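Local atomic coordinates of periplasmic sugar-binding domain protein (Pseudomonas fluorescens Pf-5, PDB entry 3H75), a protein that probably binds carbohydrate in the periplasm, as expected of a two-domain bacterial solute-binding protein. Residues V20-F25 with F90-P95; L66-V69 with V74-Q77; A269-H274 with Y331-G336. One frame throughout, in Å; residues are numbered along the deposited sequence.

Contact 1: residues V20-F25 with F90-P95; sequences VSYSQF and FIVNSP
Y22 on helix 17-33 and N93 in segment 90-95 mark the nearest approach of the two backbones, with CA atoms 11.4 Å apart, so a long side chain is needed to close the distance. Tyrosine suits the place because its ring packs among apolar neighbours while its far end carries a polar group. With CG anti to the backbone N (chi1 -166°), the ring leaves the helix toward the strand, and its hydroxyl donates a hydrogen bond from Y22 OH to N93 OD1 at 3.0 Å. The two side chains reach out head-on from helix and strand, with ring and amide planes 75° apart, and the donor lies tilted from the carbonyl plane. This is the helix-on-sheet layer of an alpha/beta domain with a periplasmic-binding-protein fold: strand 88-93 belongs to a parallel sheet, and helix 17-33 follows its strand 5-10. Beside the hydroxyl, V92 brings its CG2 methyl to 3.7 Å from Y22 OH, a compact beta-branched residue fitting a buried strand. The rings of F8 and W19 also meet the tyrosine, and L265 of helix 265-277 touches both Y22 and N93. A glycerol and a sulfate, probably from the crystallisation liquor, each lie about 5 Å from the N93 side chain.

Contact 2: residues L66-V69 with V74-Q77; sequences LMLV and VAPQ
L68 reaches from strand 65-69 toward A75 on helix 74-82, and A75 points its methyl back toward the strand, so a long branched side chain meets a very short one. The two elements are the first strand and the helix of a beta-alpha-beta unit that strand 88-93 completes, the repeating element of this parallel-sheet domain. Only four residues join the segments, and the backbones come nearest at V69 and A75, whose CA atoms are 7.5 Å apart. Alanine suits such a position because a small methyl lets the helix lie close to the sheet, while leucine supplies the length needed to reach the helix. Its CD1 branch does the touching and lies 4.3 Å from A75 CB. No hydrogen bond crosses between the segments, and the side-chain contact is purely apolar. On its strand L68 also packs against I91 of strand 88-93, whereas A75 touches N70 and Q100 in loops. V74, next to A75, also touches P46 and L50 of helix 46-58, which joins helix 74-82 to helix 46-58 in the same layer. Besides meeting the methyl, L68 CD1 approaches the helix backbone itself, at 4.2 Å from A75 CA.

Contact 3: residues A269-H274 with Y331-G336; sequences ALVALH and YRYPFG
Helix 265-277 is flanked here by the loop between helices 319-322 and 338-341, near the end of the chain, whose two aromatic residues, Y333 and F335, close over V271 and A272. V271 is the centre of the contact. Its CG1, anti to the backbone N (chi1 172°), stands 4.0 Å from Y333 CE1 and lies in plane at the edge of the F335 ring. The F335 ring end also meets the branch point, with V271 CB 3.9 Å from F335 CZ. The valine passes alongside each ring, the two side chains running in opposite senses. A compact beta-branched valine suits a helix surface that must accept two rings at once, and alanine at A272 lets the phenol come in close, with Y333 OH 4.3 Å from A272 CA. Tyrosine suits this place because its ring packs while its hydroxyl is hydrogen-bonded to D275, further along the same helix. Within the loop, Y333 CB sits 3.2 Å above the plane of the F335 ring, toward its rim. Replacing F335 with an alanine would probably open a gap beside V271 and leave W268 without its stacking partner. L270 and L273 reach M67 of strand 65-69, and V271 itself also touches L33 of helix 17-33 and F319 and L322 of helix 319-322.

The three contacts belong to one domain but to different layers of it. Contacts 1 and 2 are buried and share the parallel sheet, where strands 65-69 and 88-93 are neighbours, tied by probable backbone hydrogen bonds from V92 N to L68 O and from F90 N to L66 O. Contact 3 is only partly buried and pairs a helix with an irregular loop. Helix 265-277 nevertheless joins it to the others, because A269 and L273 pack on F90 and on M67, a selenomethionine. Chemistry follows place: contact 1 has a side-chain hydrogen bond between helix and strand segment, contact 2 aliphatic groups alone, and contact 3 aromatic rings against a valine.

Contact 1: residues V20-F25 with F90-P95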
# COMPACT_ATOMS: atom_id res chain seq x y z
N VAL A 20 -3.27 10.17 1.60
CA VAL A 20 -3.05 11.53 1.12
C VAL A 20 -1.81 11.51 0.22
O VAL A 20 -1.78 12.16 -0.82
CB VAL A 20 -2.83 12.51 2.30
CG1 VAL A 20 -2.35 13.86 1.77
CG2 VAL A 20 -4.14 12.68 3.07
N SER A 21 -0.80 10.74 0.60
CA SER A 21 0.41 10.65 -0.21
C SER A 21 0.10 10.00 -1.56
O SER A 21 0.66 10.37 -2.59
CB SER A 21 1.49 9.84 0.52
OG SER A 21 1.97 10.58 1.63
N TYR A 22 -0.81 9.03 -1.54
CA TYR A 22 -1.23 8.33 -2.75
C TYR A 22 -1.90 9.37 -3.66
O TYR A 22 -1.62 9.43 -4.86
CB TYR A 22 -2.23 7.23 -2.37
CG TYR A 22 -2.53 6.20 -3.43
CD1 TYR A 22 -1.92 4.95 -3.41
CD2 TYR A 22 -3.49 6.44 -4.42
CE1 TYR A 22 -2.27 3.95 -4.33
CE2 TYR A 22 -3.84 5.46 -5.34
CZ TYR A 22 -3.23 4.21 -5.29
OH TYR A 22 -3.62 3.22 -6.15
N SER A 23 -2.78 10.18 -3.08
CA SER A 23 -3.47 11.23 -3.82
C SER A 23 -2.53 12.28 -4.38
O SER A 23 -2.64 12.67 -5.55
CB SER A 23 -4.51 11.92 -2.92
OG SER A 23 -5.58 11.05 -2.61
N GLN A 24 -1.60 12.75 -3.56
CA GLN A 24 -0.66 13.77 -4.00
C GLN A 24 0.20 13.30 -5.16
O GLN A 24 0.49 14.08 -6.07
CB GLN A 24 0.23 14.23 -2.83
CG GLN A 24 -0.55 14.86 -1.69
CD GLN A 24 -1.40 16.04 -2.14
OE1 GLN A 24 -0.88 17.06 -2.58
NE2 GLN A 24 -2.72 15.89 -2.03
N PHE A 25 0.60 12.04 -5.14
CA PHE A 25 1.42 11.50 -6.22
C PHE A 25 0.58 11.48 -7.50
O PHE A 25 1.08 11.82 -8.58
CB PHE A 25 1.91 10.08 -5.88
CG PHE A 25 3.02 9.59 -6.76
CD1 PHE A 25 4.30 10.13 -6.63
CD2 PHE A 25 2.80 8.62 -7.73
CE1 PHE A 25 5.35 9.70 -7.46
CE2 PHE A 25 3.84 8.18 -8.56
CZ PHE A 25 5.12 8.72 -8.42
N PHE A 90 -11.23 1.06 -13.73
CA PHE A 90 -9.87 0.62 -13.46
C PHE A 90 -9.80 0.26 -11.99
O PHE A 90 -10.01 1.10 -11.12
CB PHE A 90 -8.87 1.73 -13.78
CG PHE A 90 -7.49 1.22 -14.05
CD1 PHE A 90 -7.26 0.34 -15.11
CD2 PHE A 90 -6.42 1.59 -13.24
CE1 PHE A 90 -5.98 -0.17 -15.36
CE2 PHE A 90 -5.14 1.09 -13.48
CZ PHE A 90 -4.92 0.21 -14.54
N ILE A 91 -9.53 -1.02 -11.72
CA ILE A 91 -9.45 -1.56 -10.37
C ILE A 91 -7.99 -1.62 -9.92
O ILE A 91 -7.15 -2.20 -10.60
CB ILE A 91 -10.03 -3.00 -10.34
CG1 ILE A 91 -11.43 -3.00 -10.94
CG2 ILE A 91 -10.03 -3.53 -8.91
CD1 ILE A 91 -12.41 -2.11 -10.22
N VAL A 92 -7.69 -1.03 -8.77
CA VAL A 92 -6.31 -1.01 -8.31
C VAL A 92 -6.02 -1.62 -6.95
O VAL A 92 -6.92 -1.91 -6.16
CB VAL A 92 -5.75 0.43 -8.31
CG1 VAL A 92 -5.81 1.00 -9.71
CG2 VAL A 92 -6.55 1.30 -7.34
N ASN A 93 -4.72 -1.81 -6.73
CA ASN A 93 -4.13 -2.34 -5.49
C ASN A 93 -4.23 -3.84 -5.24
O ASN A 93 -3.30 -4.43 -4.69
CB ASN A 93 -4.67 -1.54 -4.30
CG ASN A 93 -4.13 -0.12 -4.26
OD1 ASN A 93 -3.50 0.35 -5.22
ND2 ASN A 93 -4.37 0.58 -3.17
N SER A 94 -5.34 -4.47 -5.61
CA SER A 94 -5.47 -5.91 -5.43
C SER A 94 -6.16 -6.52 -6.64
O SER A 94 -6.96 -5.86 -7.30
CB SER A 94 -6.26 -6.24 -4.14
OG SER A 94 -7.63 -6.01 -4.29
N PRO A 95 -5.87 -7.79 -6.94
CA PRO A 95 -6.39 -8.58 -8.06
C PRO A 95 -7.90 -8.75 -8.15
O PRO A 95 -8.60 -8.80 -7.14
CB PRO A 95 -5.69 -9.93 -7.89
CG PRO A 95 -4.44 -9.59 -7.15
CD PRO A 95 -4.92 -8.59 -6.14

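Contact 2: residues L66-V69 with V74-Q77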
# COMPACT_ATOMS: atom_id res chain seq x y z
N LEU A 66 -13.25 5.65 -14.15
CA LEU A 66 -13.60 5.59 -12.74
C LEU A 66 -12.59 4.61 -12.16
O LEU A 66 -12.53 3.44 -12.56
CB LEU A 66 -15.03 5.03 -12.56
CG LEU A 66 -15.87 5.36 -11.31
CD1 LEU A 66 -16.52 4.08 -10.81
CD2 LEU A 66 -15.03 6.02 -10.22
N MSE A 67 -11.76 5.09 -11.24
CA MSE A 67 -10.75 4.25 -10.60
C MSE A 67 -11.16 3.96 -9.17
O MSE A 67 -11.62 4.84 -8.46
CB MSE A 67 -9.40 4.96 -10.62
CG MSE A 67 -8.24 4.07 -10.23
SE MSE A 67 -6.59 5.09 -10.22
CE MSE A 67 -6.70 5.95 -11.92
N LEU A 68 -10.99 2.71 -8.74
CA LEU A 68 -11.37 2.34 -7.39
C LEU A 68 -10.49 1.22 -6.87
O LEU A 68 -9.91 0.46 -7.65
CB LEU A 68 -12.83 1.89 -7.34
CG LEU A 68 -13.19 0.71 -8.25
CD1 LEU A 68 -14.26 -0.16 -7.58
CD2 LEU A 68 -13.67 1.22 -9.60
N VAL A 69 -10.40 1.11 -5.55
CA VAL A 69 -9.62 0.07 -4.92
C VAL A 69 -10.49 -1.17 -4.80
O VAL A 69 -11.68 -1.07 -4.53
CB VAL A 69 -9.16 0.51 -3.51
CG1 VAL A 69 -8.39 -0.62 -2.84
CG2 VAL A 69 -8.29 1.76 -3.62
N VAL A 74 -17.85 -4.05 -1.80
CA VAL A 74 -18.26 -2.87 -2.54
C VAL A 74 -17.88 -2.89 -4.02
O VAL A 74 -18.67 -2.49 -4.87
CB VAL A 74 -17.68 -1.59 -1.89
CG1 VAL A 74 -18.04 -0.37 -2.74
CG2 VAL A 74 -18.24 -1.44 -0.49
N ALA A 75 -16.67 -3.35 -4.33
CA ALA A 75 -16.22 -3.40 -5.71
C ALA A 75 -17.18 -4.16 -6.63
O ALA A 75 -17.49 -3.69 -7.72
CB ALA A 75 -14.82 -4.02 -5.78
N PRO A 76 -17.65 -5.35 -6.21
CA PRO A 76 -18.58 -6.10 -7.06
C PRO A 76 -19.85 -5.32 -7.37
O PRO A 76 -20.34 -5.34 -8.50
CB PRO A 76 -18.86 -7.35 -6.23
CG PRO A 76 -17.58 -7.56 -5.49
CD PRO A 76 -17.25 -6.15 -5.04
N GLN A 77 -20.38 -4.62 -6.37
CA GLN A 77 -21.60 -3.84 -6.56
C GLN A 77 -21.36 -2.70 -7.54
O GLN A 77 -22.22 -2.39 -8.37
CB GLN A 77 -22.11 -3.30 -5.23
CG GLN A 77 -22.32 -4.36 -4.16
CD GLN A 77 -23.14 -3.86 -2.98
OE1 GLN A 77 -23.12 -4.46 -1.90
NE2 GLN A 77 -23.86 -2.77 -3.18

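Contact 3: residues A269-H274 with Y331-G336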
# COMPACT_ATOMS: atom_id res chain seq x y z
N ALA A 269 -0.91 4.30 -12.51
CA ALA A 269 -2.22 3.99 -13.06
C ALA A 269 -2.66 5.09 -14.02
O ALA A 269 -3.24 4.81 -15.07
CB ALA A 269 -3.25 3.83 -11.93
N LEU A 270 -2.39 6.34 -13.67
CA LEU A 270 -2.79 7.45 -14.54
C LEU A 270 -1.98 7.46 -15.83
O LEU A 270 -2.49 7.86 -16.88
CB LEU A 270 -2.68 8.79 -13.80
CG LEU A 270 -3.73 8.93 -12.68
CD1 LEU A 270 -3.57 10.26 -11.97
CD2 LEU A 270 -5.13 8.82 -13.26
N VAL A 271 -0.73 7.00 -15.77
CA VAL A 271 0.08 6.94 -16.98
C VAL A 271 -0.58 5.91 -17.90
O VAL A 271 -0.74 6.14 -19.10
CB VAL A 271 1.52 6.47 -16.70
CG1 VAL A 271 2.26 6.23 -18.02
CG2 VAL A 271 2.25 7.52 -15.88
N ALA A 272 -0.98 4.78 -17.33
CA ALA A 272 -1.62 3.72 -18.10
C ALA A 272 -2.96 4.18 -18.69
O ALA A 272 -3.26 3.89 -19.85
CB ALA A 272 -1.83 2.48 -17.23
N LEU A 273 -3.76 4.89 -17.89
CA LEU A 273 -5.05 5.36 -18.38
C LEU A 273 -4.86 6.44 -19.43
O LEU A 273 -5.60 6.50 -20.41
CB LEU A 273 -5.91 5.89 -17.22
CG LEU A 273 -6.33 4.81 -16.22
CD1 LEU A 273 -7.25 5.41 -15.18
CD2 LEU A 273 -7.02 3.67 -16.95
N HIS A 274 -3.86 7.28 -19.23
CA HIS A 274 -3.54 8.34 -20.18
C HIS A 274 -3.26 7.69 -21.53
O HIS A 274 -3.76 8.14 -22.57
CB HIS A 274 -2.31 9.12 -19.70
CG HIS A 274 -1.67 9.97 -20.75
ND1 HIS A 274 -0.82 9.47 -21.70
CD2 HIS A 274 -1.75 11.31 -20.98
CE1 HIS A 274 -0.39 10.45 -22.47
NE2 HIS A 274 -0.94 11.58 -22.05
N TYR A 331 9.55 -1.08 -25.33
CA TYR A 331 9.43 -0.14 -24.23
C TYR A 331 8.41 -0.72 -23.28
O TYR A 331 7.28 -1.01 -23.68
CB TYR A 331 8.92 1.23 -24.69
CG TYR A 331 8.63 2.17 -23.53
CD1 TYR A 331 9.66 2.89 -22.90
CD2 TYR A 331 7.34 2.30 -23.01
CE1 TYR A 331 9.41 3.70 -21.80
CE2 TYR A 331 7.08 3.12 -21.91
CZ TYR A 331 8.12 3.82 -21.31
OH TYR A 331 7.88 4.62 -20.22
N ARG A 332 8.82 -0.92 -22.04
CA ARG A 332 7.94 -1.43 -21.02
C ARG A 332 8.00 -0.35 -19.95
O ARG A 332 9.04 0.27 -19.75
CB ARG A 332 8.44 -2.76 -20.46
CG ARG A 332 8.47 -3.89 -21.49
CD ARG A 332 8.52 -5.25 -20.81
NE ARG A 332 8.54 -6.36 -21.76
CZ ARG A 332 7.65 -6.52 -22.74
NH1 ARG A 332 6.69 -5.64 -22.92
NH2 ARG A 332 7.74 -7.57 -23.55
N TYR A 333 6.88 -0.10 -19.29
CA TYR A 333 6.85 0.92 -18.25
C TYR A 333 7.85 0.58 -17.16
O TYR A 333 7.83 -0.53 -16.63
CB TYR A 333 5.45 1.02 -17.65
CG TYR A 333 4.38 1.44 -18.63
CD1 TYR A 333 4.45 2.66 -19.30
CD2 TYR A 333 3.26 0.63 -18.84
CE1 TYR A 333 3.42 3.07 -20.15
CE2 TYR A 333 2.23 1.03 -19.69
CZ TYR A 333 2.32 2.25 -20.34
OH TYR A 333 1.29 2.66 -21.15
N PRO A 334 8.74 1.52 -16.82
CA PRO A 334 9.74 1.28 -15.77
C PRO A 334 9.23 1.72 -14.40
O PRO A 334 10.00 2.21 -13.57
CB PRO A 334 10.91 2.13 -16.24
CG PRO A 334 10.22 3.33 -16.79
CD PRO A 334 9.07 2.73 -17.59
N PHE A 335 7.93 1.53 -14.16
CA PHE A 335 7.32 1.91 -12.89
C PHE A 335 8.06 1.35 -11.68
O PHE A 335 8.27 0.14 -11.56
CB PHE A 335 5.86 1.45 -12.83
CG PHE A 335 4.98 2.01 -13.92
CD1 PHE A 335 5.12 3.33 -14.34
CD2 PHE A 335 3.99 1.22 -14.49
CE1 PHE A 335 4.27 3.86 -15.31
CE2 PHE A 335 3.14 1.74 -15.46
CZ PHE A 335 3.28 3.06 -15.87
N GLY A 336 8.44 2.23 -10.76
CA GLY A 336 9.14 1.80 -9.57
C GLY A 336 9.59 2.96 -8.71
O GLY A 336 9.58 4.11 -9.13